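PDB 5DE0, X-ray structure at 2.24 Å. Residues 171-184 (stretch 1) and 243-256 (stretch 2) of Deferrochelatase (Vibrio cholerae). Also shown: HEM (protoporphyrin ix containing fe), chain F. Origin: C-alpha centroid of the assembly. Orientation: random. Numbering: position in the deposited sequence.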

ATOM      1  N   GLY B 171       0.656 -29.430   8.156  1.00 27.63           N
ATOM      2  CA  GLY B 171       0.185 -28.194   8.751  1.00 26.10           C
ATOM      3  C   GLY B 171       1.317 -27.454   9.437  1.00 25.57           C
ATOM      4  O   GLY B 171       2.413 -27.994   9.598  1.00 25.36           O
ATOM      5  N   SER B 172       1.054 -26.218   9.851  1.00 24.61           N
ATOM      6  CA  SER B 172       2.094 -25.389  10.445  1.00 23.45           C
ATOM      7  C   SER B 172       1.524 -24.389  11.446  1.00 22.92           C
ATOM      8  O   SER B 172       0.458 -23.816  11.224  1.00 22.09           O
ATOM      9  CB  SER B 172       2.867 -24.653   9.347  1.00 24.21           C
ATOM     10  OG  SER B 172       3.894 -23.848   9.892  1.00 22.26           O
ATOM     11  N   TYR B 173       2.241 -24.185  12.549  1.00 22.54           N
ATOM     12  CA  TYR B 173       1.842 -23.189  13.540  1.00 21.47           C
ATOM     13  C   TYR B 173       2.273 -21.798  13.093  1.00 25.73           C
ATOM     14  O   TYR B 173       3.362 -21.623  12.551  1.00 20.15           O
ATOM     15  CB  TYR B 173       2.431 -23.518  14.912  1.00 22.88           C
ATOM     16  CG  TYR B 173       1.830 -24.747  15.551  1.00 24.34           C
ATOM     17  CD1 TYR B 173       0.681 -24.661  16.328  1.00 25.24           C
ATOM     18  CD2 TYR B 173       2.408 -25.998  15.374  1.00 24.51           C
ATOM     19  CE1 TYR B 173       0.127 -25.785  16.915  1.00 25.49           C
ATOM     20  CE2 TYR B 173       1.860 -27.129  15.955  1.00 26.16           C
ATOM     21  CZ  TYR B 173       0.721 -27.015  16.724  1.00 26.62           C
ATOM     22  OH  TYR B 173       0.174 -28.137  17.302  1.00 27.76           O
ATOM     23  N   VAL B 174       1.407 -20.812  13.311  1.00 19.91           N
ATOM     24  CA  VAL B 174       1.658 -19.463  12.821  1.00 20.15           C
ATOM     25  C   VAL B 174       1.580 -18.425  13.936  1.00 19.23           C
ATOM     26  O   VAL B 174       0.767 -18.538  14.850  1.00 19.92           O
ATOM     27  CB  VAL B 174       0.652 -19.067  11.715  1.00 19.20           C
ATOM     28  CG1 VAL B 174       1.229 -17.957  10.847  1.00 18.51           C
ATOM     29  CG2 VAL B 174       0.282 -20.267  10.860  1.00 19.88           C
ATOM     30  N   MET B 175       2.440 -17.416  13.854  1.00 19.07           N
ATOM     31  CA  MET B 175       2.344 -16.251  14.722  1.00 17.71           C
ATOM     32  C   MET B 175       2.467 -14.995  13.871  1.00 27.48           C
ATOM     33  O   MET B 175       3.180 -14.988  12.870  1.00 14.39           O
ATOM     34  CB  MET B 175       3.428 -16.272  15.811  1.00 19.32           C
ATOM     35  CG  MET B 175       4.851 -16.107  15.288  1.00 18.74           C
ATOM     36  SD  MET B 175       6.053 -15.732  16.578  1.00 18.19           S
ATOM     37  CE  MET B 175       5.506 -14.102  17.100  1.00 18.47           C
ATOM     38  N   VAL B 176       1.755 -13.941  14.254  1.00 15.55           N
ATOM     39  CA  VAL B 176       1.881 -12.663  13.568  1.00 18.73           C
ATOM     40  C   VAL B 176       1.863 -11.509  14.569  1.00 19.40           C
ATOM     41  O   VAL B 176       1.134 -11.534  15.561  1.00 17.31           O
ATOM     42  CB  VAL B 176       0.765 -12.469  12.486  1.00 17.28           C
ATOM     43  CG1 VAL B 176      -0.212 -13.626  12.491  1.00 17.88           C
ATOM     44  CG2 VAL B 176       0.038 -11.137  12.651  1.00 17.89           C
ATOM     45  N   GLN B 177       2.707 -10.515  14.313  1.00 17.83           N
ATOM     46  CA  GLN B 177       2.753  -9.292  15.104  1.00 20.32           C
ATOM     47  C   GLN B 177       3.048  -8.108  14.196  1.00 20.77           C
ATOM     48  O   GLN B 177       4.105  -8.058  13.565  1.00 20.20           O
ATOM     49  CB  GLN B 177       3.821  -9.375  16.195  1.00 20.34           C
ATOM     50  CG  GLN B 177       3.435 -10.141  17.445  1.00 20.14           C
ATOM     51  CD  GLN B 177       4.589 -10.227  18.431  1.00 21.38           C
ATOM     52  OE1 GLN B 177       5.659 -10.736  18.103  1.00 20.07           O
ATOM     53  NE2 GLN B 177       4.381  -9.710  19.640  1.00 22.60           N
ATOM     54  N   ARG B 178       2.122  -7.159  14.121  1.00 21.33           N
ATOM     55  CA  ARG B 178       2.375  -5.946  13.357  1.00 21.18           C
ATOM     56  C   ARG B 178       3.150  -4.951  14.205  1.00 21.73           C
ATOM     57  O   ARG B 178       2.658  -4.479  15.231  1.00 22.47           O
ATOM     58  CB  ARG B 178       1.073  -5.313  12.862  1.00 21.41           C
ATOM     59  CG  ARG B 178       1.311  -4.106  11.973  1.00 22.09           C
ATOM     60  CD  ARG B 178       0.135  -3.817  11.055  1.00 22.77           C
ATOM     61  NE  ARG B 178      -1.000  -3.229  11.760  1.00 22.59           N
ATOM     62  CZ  ARG B 178      -1.082  -1.947  12.098  1.00 23.45           C
ATOM     63  NH1 ARG B 178      -0.090  -1.118  11.809  1.00 23.59           N
ATOM     64  NH2 ARG B 178      -2.155  -1.496  12.734  1.00 23.23           N
ATOM     65  N   PHE B 179       4.366  -4.636  13.774  1.00 22.58           N
ATOM     66  CA  PHE B 179       5.208  -3.705  14.510  1.00 24.20           C
ATOM     67  C   PHE B 179       5.177  -2.302  13.915  1.00 24.04           C
ATOM     68  O   PHE B 179       5.172  -2.132  12.694  1.00 24.67           O
ATOM     69  CB  PHE B 179       6.648  -4.219  14.562  1.00 23.52           C
ATOM     70  CG  PHE B 179       6.868  -5.282  15.592  1.00 23.91           C
ATOM     71  CD1 PHE B 179       6.732  -6.620  15.268  1.00 22.30           C
ATOM     72  CD2 PHE B 179       7.206  -4.941  16.891  1.00 25.54           C
ATOM     73  CE1 PHE B 179       6.932  -7.596  16.220  1.00 22.61           C
ATOM     74  CE2 PHE B 179       7.406  -5.912  17.847  1.00 25.22           C
ATOM     75  CZ  PHE B 179       7.269  -7.241  17.512  1.00 23.32           C
ATOM     76  N   VAL B 180       5.147  -1.302  14.789  1.00 24.81           N
ATOM     77  CA  VAL B 180       5.225   0.091  14.371  1.00 25.90           C
ATOM     78  C   VAL B 180       6.565   0.672  14.808  1.00 26.57           C
ATOM     79  O   VAL B 180       6.909   0.639  15.991  1.00 27.57           O
ATOM     80  CB  VAL B 180       4.077   0.930  14.956  1.00 25.71           C
ATOM     81  CG1 VAL B 180       4.168   2.369  14.468  1.00 26.46           C
ATOM     82  CG2 VAL B 180       2.734   0.322  14.586  1.00 25.59           C
ATOM     83  N   HIS B 181       7.320   1.198  13.848  1.00 28.15           N
ATOM     84  CA  HIS B 181       8.684   1.649  14.102  1.00 28.68           C
ATOM     85  C   HIS B 181       8.771   3.116  14.517  1.00 29.91           C
ATOM     86  O   HIS B 181       7.987   3.951  14.071  1.00 29.48           O
ATOM     87  CB  HIS B 181       9.554   1.421  12.862  1.00 27.44           C
ATOM     88  CG  HIS B 181       9.884  -0.016  12.610  1.00 26.17           C
ATOM     89  ND1 HIS B 181       9.401  -1.040  13.396  1.00 26.18           N
ATOM     90  CD2 HIS B 181      10.653  -0.601  11.661  1.00 25.65           C
ATOM     91  CE1 HIS B 181       9.856  -2.193  12.942  1.00 24.83           C
ATOM     92  NE2 HIS B 181      10.618  -1.955  11.890  1.00 24.37           N
ATOM     93  N   ASN B 182       9.739   3.410  15.379  1.00 31.21           N
ATOM     94  CA  ASN B 182      10.100   4.782  15.711  1.00 33.08           C
ATOM     95  C   ASN B 182      11.422   5.116  15.029  1.00 33.97           C
ATOM     96  O   ASN B 182      12.482   5.070  15.653  1.00 34.02           O
ATOM     97  CB  ASN B 182      10.209   4.969  17.227  1.00 34.08           C
ATOM     98  CG  ASN B 182      10.336   6.430  17.635  1.00 38.79           C
ATOM     99  OD1 ASN B 182      10.729   7.284  16.839  1.00 35.76           O
ATOM    100  ND2 ASN B 182      10.006   6.721  18.889  1.00 40.66           N
ATOM    101  N   LEU B 183      11.351   5.442  13.745  1.00 33.16           N
ATOM    102  CA  LEU B 183      12.548   5.689  12.942  1.00 34.40           C
ATOM    103  C   LEU B 183      13.430   6.859  13.415  1.00 35.79           C
ATOM    104  O   LEU B 183      14.655   6.736  13.384  1.00 35.84           O
ATOM    105  CB  LEU B 183      12.154   5.905  11.478  1.00 33.79           C
ATOM    106  CG  LEU B 183      11.579   4.679  10.767  1.00 32.95           C
ATOM    107  CD1 LEU B 183      11.387   4.956   9.288  1.00 32.93           C
ATOM    108  CD2 LEU B 183      12.474   3.467  10.975  1.00 33.71           C
ATOM    109  N   PRO B 184      12.830   7.994  13.839  1.00 36.12           N
ATOM    110  CA  PRO B 184      13.710   9.070  14.320  1.00 36.78           C
ATOM    111  C   PRO B 184      14.556   8.678  15.533  1.00 36.48           C
ATOM    112  O   PRO B 184      15.741   9.007  15.579  1.00 40.36           O
ATOM    113  CB  PRO B 184      12.726  10.185  14.690  1.00 36.79           C
ATOM    114  CG  PRO B 184      11.551   9.944  13.814  1.00 36.02           C
ATOM    115  CD  PRO B 184      11.432   8.454  13.720  1.00 35.08           C
TER
HETATM  116  CHA HEM F 401      16.790 -12.478  13.000  1.00 24.51           C
HETATM  117  CHB HEM F 401      12.803 -14.115  15.225  1.00 23.66           C
HETATM  118  CHC HEM F 401      10.995  -9.602  15.395  1.00 23.49           C
HETATM  119  CHD HEM F 401      14.551  -8.158  12.430  1.00 24.63           C
HETATM  120  C1A HEM F 401      15.871 -13.317  13.591  1.00 24.82           C
HETATM  121  C2A HEM F 401      16.010 -14.748  13.774  1.00 25.10           C
HETATM  122  C3A HEM F 401      14.908 -15.198  14.384  1.00 24.49           C
HETATM  123  C4A HEM F 401      14.034 -14.068  14.613  1.00 23.72           C
HETATM  124  CMA HEM F 401      14.603 -16.658  14.786  1.00 23.93           C
HETATM  125  CAA HEM F 401      17.224 -15.597  13.336  1.00 24.63           C
HETATM  126  CBA HEM F 401      18.068 -15.915  14.569  1.00 26.60           C
HETATM  127  CGA HEM F 401      19.343 -16.598  14.157  1.00 26.68           C
HETATM  128  O1A HEM F 401      20.281 -15.892  13.706  1.00 26.84           O
HETATM  129  O2A HEM F 401      19.418 -17.846  14.287  1.00 27.26           O
HETATM  130  C1B HEM F 401      12.015 -13.031  15.537  1.00 23.33           C
HETATM  131  C2B HEM F 401      10.865 -13.055  16.413  1.00 23.47           C
HETATM  132  C3B HEM F 401      10.352 -11.827  16.468  1.00 23.67           C
HETATM  133  C4B HEM F 401      11.166 -10.955  15.628  1.00 22.62           C
HETATM  134  CMB HEM F 401      10.310 -14.294  17.151  1.00 22.57           C
HETATM  135  CAB HEM F 401       9.106 -11.476  17.312  1.00 21.91           C
HETATM  136  CBB HEM F 401       8.568 -10.258  17.320  1.00 23.47           C
HETATM  137  C1C HEM F 401      11.779  -8.813  14.578  1.00 23.69           C
HETATM  138  C2C HEM F 401      11.557  -7.414  14.258  1.00 24.21           C
HETATM  139  C3C HEM F 401      12.546  -7.020  13.433  1.00 24.32           C
HETATM  140  C4C HEM F 401      13.419  -8.157  13.217  1.00 24.78           C
HETATM  141  CMC HEM F 401      10.369  -6.583  14.798  1.00 22.87           C
HETATM  142  CAC HEM F 401      12.822  -5.642  12.779  1.00 23.95           C
HETATM  143  CBC HEM F 401      12.130  -4.527  13.028  1.00 25.54           C
HETATM  144  C1D HEM F 401      15.536  -9.122  12.400  1.00 24.16           C
HETATM  145  C2D HEM F 401      16.878  -8.928  11.901  1.00 24.82           C
HETATM  146  C3D HEM F 401      17.580 -10.281  12.076  1.00 24.26           C
HETATM  147  C4D HEM F 401      16.590 -11.155  12.666  1.00 24.13           C
HETATM  148  CMD HEM F 401      17.485  -7.636  11.312  1.00 24.94           C
HETATM  149  CAD HEM F 401      19.037 -10.626  11.708  1.00 24.58           C
HETATM  150  CBD HEM F 401      19.132 -11.075  10.254  1.00 24.72           C
HETATM  151  CGD HEM F 401      18.372 -12.361  10.062  1.00 25.80           C
HETATM  152  O1D HEM F 401      17.208 -12.304   9.589  1.00 24.26           O
HETATM  153  O2D HEM F 401      18.928 -13.445  10.377  1.00 25.58           O
HETATM  154  NA  HEM F 401      14.652 -12.937  14.116  1.00 25.41           N
HETATM  155  NB  HEM F 401      12.171 -11.735  15.078  1.00 24.74           N
HETATM  156  NC  HEM F 401      12.924  -9.229  13.926  1.00 25.38           N
HETATM  157  ND  HEM F 401      15.411 -10.437  12.838  1.00 25.53           N
HETATM  158 FE   HEM F 401      13.845 -11.053  14.051  1.00 29.49          FE
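Stretch 2 (243-256) GDHGLLFIAYCHTL

The strand of stretch 2 that ends at C253 runs antiparallel to strand 172-181: their N-to-C directions differ by 171°, and their axes approach to 4.6 Å. The register follows from paired backbone hydrogen bonds. Y173 N to C253 O and C253 N to Y173 O are both 2.9 Å; M175 N to A251 O is 3.1 Å and A251 N to M175 O 3.0 Å; Q177 N to F249 O is 2.8 Å and F249 N to Q177 O 2.9 Å. Beyond these, F179 N donates to L247 O at 2.8 Å, whereas the return hydrogen bond from L247 N to F179 O is weak (3.3 Å, 133°).

Alternation along the strands sorts the side chains. On one face, V174 (chi1 t) brings CG1 over the Y252 ring (chi1 m), 17° off the normal and 4.0 Å from its centroid; the same CG1 lies 3.9 Å from I250 CG1. V176, on this face too, has a chi1 of 4°, between wells; its CB lies 4.5 Å from I250 CB. R178 has chi1 and chi2 t but chi3 p, and its NH1 reaches D244 OD2 at 3.2 Å, a salt bridge with a nearly linear N-H...O angle of 171°.

The other face carries Y173, M175, Q177, F249, A251 and C253. M175 (p, t, m) places CE 3.7 Å from F249 CE2, with SD at that ring's edge, 5.1 Å from the centroid. F249 (chi1 t) turns one ring face to the heme, its CZ 3.2 Å from HEM C2B.

The chain turns a corner at G246. Here H181, chi1 m, lays its imidazole against the backbone: G246 CA stands 3.5 Å from the ring centroid, 9° off the normal. An ideal CB on G246 would fall 2.4 Å from F179 O and 2.9 Å from H181 ND1, so glycine's bareness permits this packing. H181 N still donates a hydrogen bond to H245 O at 2.8 Å, and a water bridges H181 O, L183 N and H245 NE2.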

ATOM      1  N   GLY B 243       1.896   7.668   8.388  1.00 27.66           N
ATOM      2  CA  GLY B 243       1.105   6.768   9.208  1.00 27.40           C
ATOM      3  C   GLY B 243       1.959   5.675   9.818  1.00 27.03           C
ATOM      4  O   GLY B 243       3.171   5.834   9.956  1.00 27.55           O
ATOM      5  N   ASP B 244       1.329   4.566  10.191  1.00 27.02           N
ATOM      6  CA  ASP B 244       2.059   3.420  10.715  1.00 26.71           C
ATOM      7  C   ASP B 244       3.011   2.863   9.665  1.00 26.19           C
ATOM      8  O   ASP B 244       2.635   2.674   8.511  1.00 25.15           O
ATOM      9  CB  ASP B 244       1.100   2.318  11.175  1.00 26.47           C
ATOM     10  CG  ASP B 244       0.418   2.645  12.488  1.00 26.93           C
ATOM     11  OD1 ASP B 244       0.771   3.670  13.107  1.00 27.00           O
ATOM     12  OD2 ASP B 244      -0.464   1.865  12.908  1.00 31.02           O
ATOM     13  N   HIS B 245       4.250   2.614  10.069  1.00 25.27           N
ATOM     14  CA  HIS B 245       5.200   1.925   9.210  1.00 25.17           C
ATOM     15  C   HIS B 245       6.157   1.102  10.057  1.00 26.27           C
ATOM     16  O   HIS B 245       6.515   1.492  11.169  1.00 28.76           O
ATOM     17  CB  HIS B 245       5.969   2.915   8.328  1.00 25.03           C
ATOM     18  CG  HIS B 245       6.631   4.022   9.089  1.00 26.45           C
ATOM     19  ND1 HIS B 245       6.058   5.267   9.244  1.00 27.86           N
ATOM     20  CD2 HIS B 245       7.822   4.075   9.730  1.00 27.07           C
ATOM     21  CE1 HIS B 245       6.865   6.036   9.953  1.00 27.46           C
ATOM     22  NE2 HIS B 245       7.943   5.337  10.259  1.00 28.01           N
ATOM     23  N   GLY B 246       6.556  -0.048   9.529  1.00 23.98           N
ATOM     24  CA  GLY B 246       7.449  -0.938  10.241  1.00 23.88           C
ATOM     25  C   GLY B 246       7.469  -2.317   9.620  1.00 23.17           C
ATOM     26  O   GLY B 246       7.598  -2.460   8.403  1.00 22.86           O
ATOM     27  N   LEU B 247       7.323  -3.337  10.457  1.00 22.54           N
ATOM     28  CA  LEU B 247       7.406  -4.712   9.993  1.00 21.64           C
ATOM     29  C   LEU B 247       6.181  -5.524  10.385  1.00 20.93           C
ATOM     30  O   LEU B 247       5.791  -5.560  11.553  1.00 20.54           O
ATOM     31  CB  LEU B 247       8.666  -5.383  10.547  1.00 21.76           C
ATOM     32  CG  LEU B 247       8.905  -6.831  10.118  1.00 22.00           C
ATOM     33  CD1 LEU B 247       9.265  -6.905   8.642  1.00 21.07           C
ATOM     34  CD2 LEU B 247       9.989  -7.473  10.975  1.00 22.17           C
ATOM     35  N   LEU B 248       5.567  -6.169   9.399  1.00 20.05           N
ATOM     36  CA  LEU B 248       4.543  -7.156   9.686  1.00 19.10           C
ATOM     37  C   LEU B 248       5.250  -8.474   9.912  1.00 20.45           C
ATOM     38  O   LEU B 248       5.567  -9.186   8.961  1.00 18.53           O
ATOM     39  CB  LEU B 248       3.528  -7.269   8.545  1.00 19.48           C
ATOM     40  CG  LEU B 248       2.201  -7.985   8.835  1.00 18.84           C
ATOM     41  CD1 LEU B 248       2.347  -9.496   9.004  1.00 18.95           C
ATOM     42  CD2 LEU B 248       1.531  -7.386  10.056  1.00 19.69           C
ATOM     43  N   PHE B 249       5.505  -8.799  11.173  1.00 19.29           N
ATOM     44  CA  PHE B 249       6.188 -10.040  11.479  1.00 18.56           C
ATOM     45  C   PHE B 249       5.222 -11.216  11.404  1.00 18.07           C
ATOM     46  O   PHE B 249       4.128 -11.175  11.965  1.00 18.10           O
ATOM     47  CB  PHE B 249       6.847  -9.985  12.859  1.00 19.78           C
ATOM     48  CG  PHE B 249       7.602 -11.232  13.205  1.00 18.80           C
ATOM     49  CD1 PHE B 249       8.927 -11.376  12.831  1.00 20.15           C
ATOM     50  CD2 PHE B 249       6.981 -12.271  13.883  1.00 21.49           C
ATOM     51  CE1 PHE B 249       9.623 -12.526  13.135  1.00 22.11           C
ATOM     52  CE2 PHE B 249       7.674 -13.425  14.189  1.00 20.67           C
ATOM     53  CZ  PHE B 249       8.996 -13.552  13.814  1.00 21.68           C
ATOM     54  N   ILE B 250       5.639 -12.262  10.701  1.00 20.52           N
ATOM     55  CA  ILE B 250       4.884 -13.504  10.634  1.00 17.69           C
ATOM     56  C   ILE B 250       5.861 -14.664  10.494  1.00 19.45           C
ATOM     57  O   ILE B 250       6.863 -14.561   9.786  1.00 18.93           O
ATOM     58  CB  ILE B 250       3.870 -13.500   9.465  1.00 17.76           C
ATOM     59  CG1 ILE B 250       3.123 -14.835   9.384  1.00 17.76           C
ATOM     60  CG2 ILE B 250       4.562 -13.193   8.147  1.00 18.05           C
ATOM     61  CD1 ILE B 250       2.069 -14.887   8.289  1.00 17.92           C
ATOM     62  N   ALA B 251       5.583 -15.759  11.192  1.00 17.43           N
ATOM     63  CA  ALA B 251       6.474 -16.911  11.171  1.00 20.16           C
ATOM     64  C   ALA B 251       5.698 -18.222  11.214  1.00 20.07           C
ATOM     65  O   ALA B 251       4.624 -18.303  11.811  1.00 20.07           O
ATOM     66  CB  ALA B 251       7.457 -16.843  12.333  1.00 19.68           C
ATOM     67  N   TYR B 252       6.253 -19.243  10.572  1.00 20.19           N
ATOM     68  CA  TYR B 252       5.677 -20.580  10.600  1.00 20.65           C
ATOM     69  C   TYR B 252       6.646 -21.531  11.294  1.00 21.54           C
ATOM     70  O   TYR B 252       7.861 -21.381  11.169  1.00 22.31           O
ATOM     71  CB  TYR B 252       5.369 -21.071   9.184  1.00 20.62           C
ATOM     72  CG  TYR B 252       4.260 -20.314   8.484  1.00 19.92           C
ATOM     73  CD1 TYR B 252       4.498 -19.080   7.890  1.00 19.47           C
ATOM     74  CD2 TYR B 252       2.977 -20.842   8.405  1.00 20.00           C
ATOM     75  CE1 TYR B 252       3.487 -18.390   7.248  1.00 18.56           C
ATOM     76  CE2 TYR B 252       1.963 -20.158   7.762  1.00 20.72           C
ATOM     77  CZ  TYR B 252       2.222 -18.933   7.186  1.00 19.24           C
ATOM     78  OH  TYR B 252       1.209 -18.255   6.547  1.00 19.00           O
ATOM     79  N   CYS B 253       6.114 -22.498  12.034  1.00 22.03           N
ATOM     80  CA  CYS B 253       6.960 -23.472  12.716  1.00 23.10           C
ATOM     81  C   CYS B 253       6.214 -24.768  13.016  1.00 24.56           C
ATOM     82  O   CYS B 253       5.001 -24.764  13.228  1.00 23.93           O
ATOM     83  CB  CYS B 253       7.516 -22.884  14.011  1.00 23.02           C
ATOM     84  SG  CYS B 253       8.758 -23.921  14.804  1.00 25.26           S
ATOM     85  N   HIS B 254       6.952 -25.875  13.038  1.00 24.78           N
ATOM     86  CA  HIS B 254       6.369 -27.190  13.284  1.00 25.54           C
ATOM     87  C   HIS B 254       5.877 -27.321  14.721  1.00 25.10           C
ATOM     88  O   HIS B 254       5.086 -28.208  15.039  1.00 25.63           O
ATOM     89  CB  HIS B 254       7.385 -28.293  12.976  1.00 26.61           C
ATOM     90  CG  HIS B 254       8.514 -28.367  13.958  1.00 26.05           C
ATOM     91  ND1 HIS B 254       9.667 -27.624  13.825  1.00 26.24           N
ATOM     92  CD2 HIS B 254       8.668 -29.097  15.088  1.00 25.93           C
ATOM     93  CE1 HIS B 254      10.481 -27.891  14.829  1.00 26.27           C
ATOM     94  NE2 HIS B 254       9.899 -28.784  15.611  1.00 25.93           N
ATOM     95  N   THR B 255       6.356 -26.432  15.584  1.00 24.87           N
ATOM     96  CA  THR B 255       5.928 -26.403  16.975  1.00 25.66           C
ATOM     97  C   THR B 255       5.781 -24.964  17.454  1.00 25.26           C
ATOM     98  O   THR B 255       6.615 -24.110  17.160  1.00 25.43           O
ATOM     99  CB  THR B 255       6.914 -27.160  17.893  1.00 25.73           C
ATOM    100  OG1 THR B 255       6.555 -26.946  19.264  1.00 26.25           O
ATOM    101  CG2 THR B 255       8.342 -26.684  17.670  1.00 25.83           C
ATOM    102  N   LEU B 256       4.706 -24.700  18.188  1.00 25.46           N
ATOM    103  CA  LEU B 256       4.431 -23.361  18.694  1.00 24.97           C
ATOM    104  C   LEU B 256       5.391 -23.004  19.826  1.00 25.06           C
ATOM    105  O   LEU B 256       5.521 -21.840  20.206  1.00 25.29           O
ATOM    106  CB  LEU B 256       2.977 -23.264  19.165  1.00 24.28           C
ATOM    107  CG  LEU B 256       2.422 -21.896  19.569  1.00 23.88           C
ATOM    108  CD1 LEU B 256       1.032 -21.703  18.982  1.00 24.07           C
ATOM    109  CD2 LEU B 256       2.386 -21.752  21.085  1.00 23.69           C
TER
HETATM  110  O   HOH W   1       9.061   6.107  12.559  1.00 31.34           O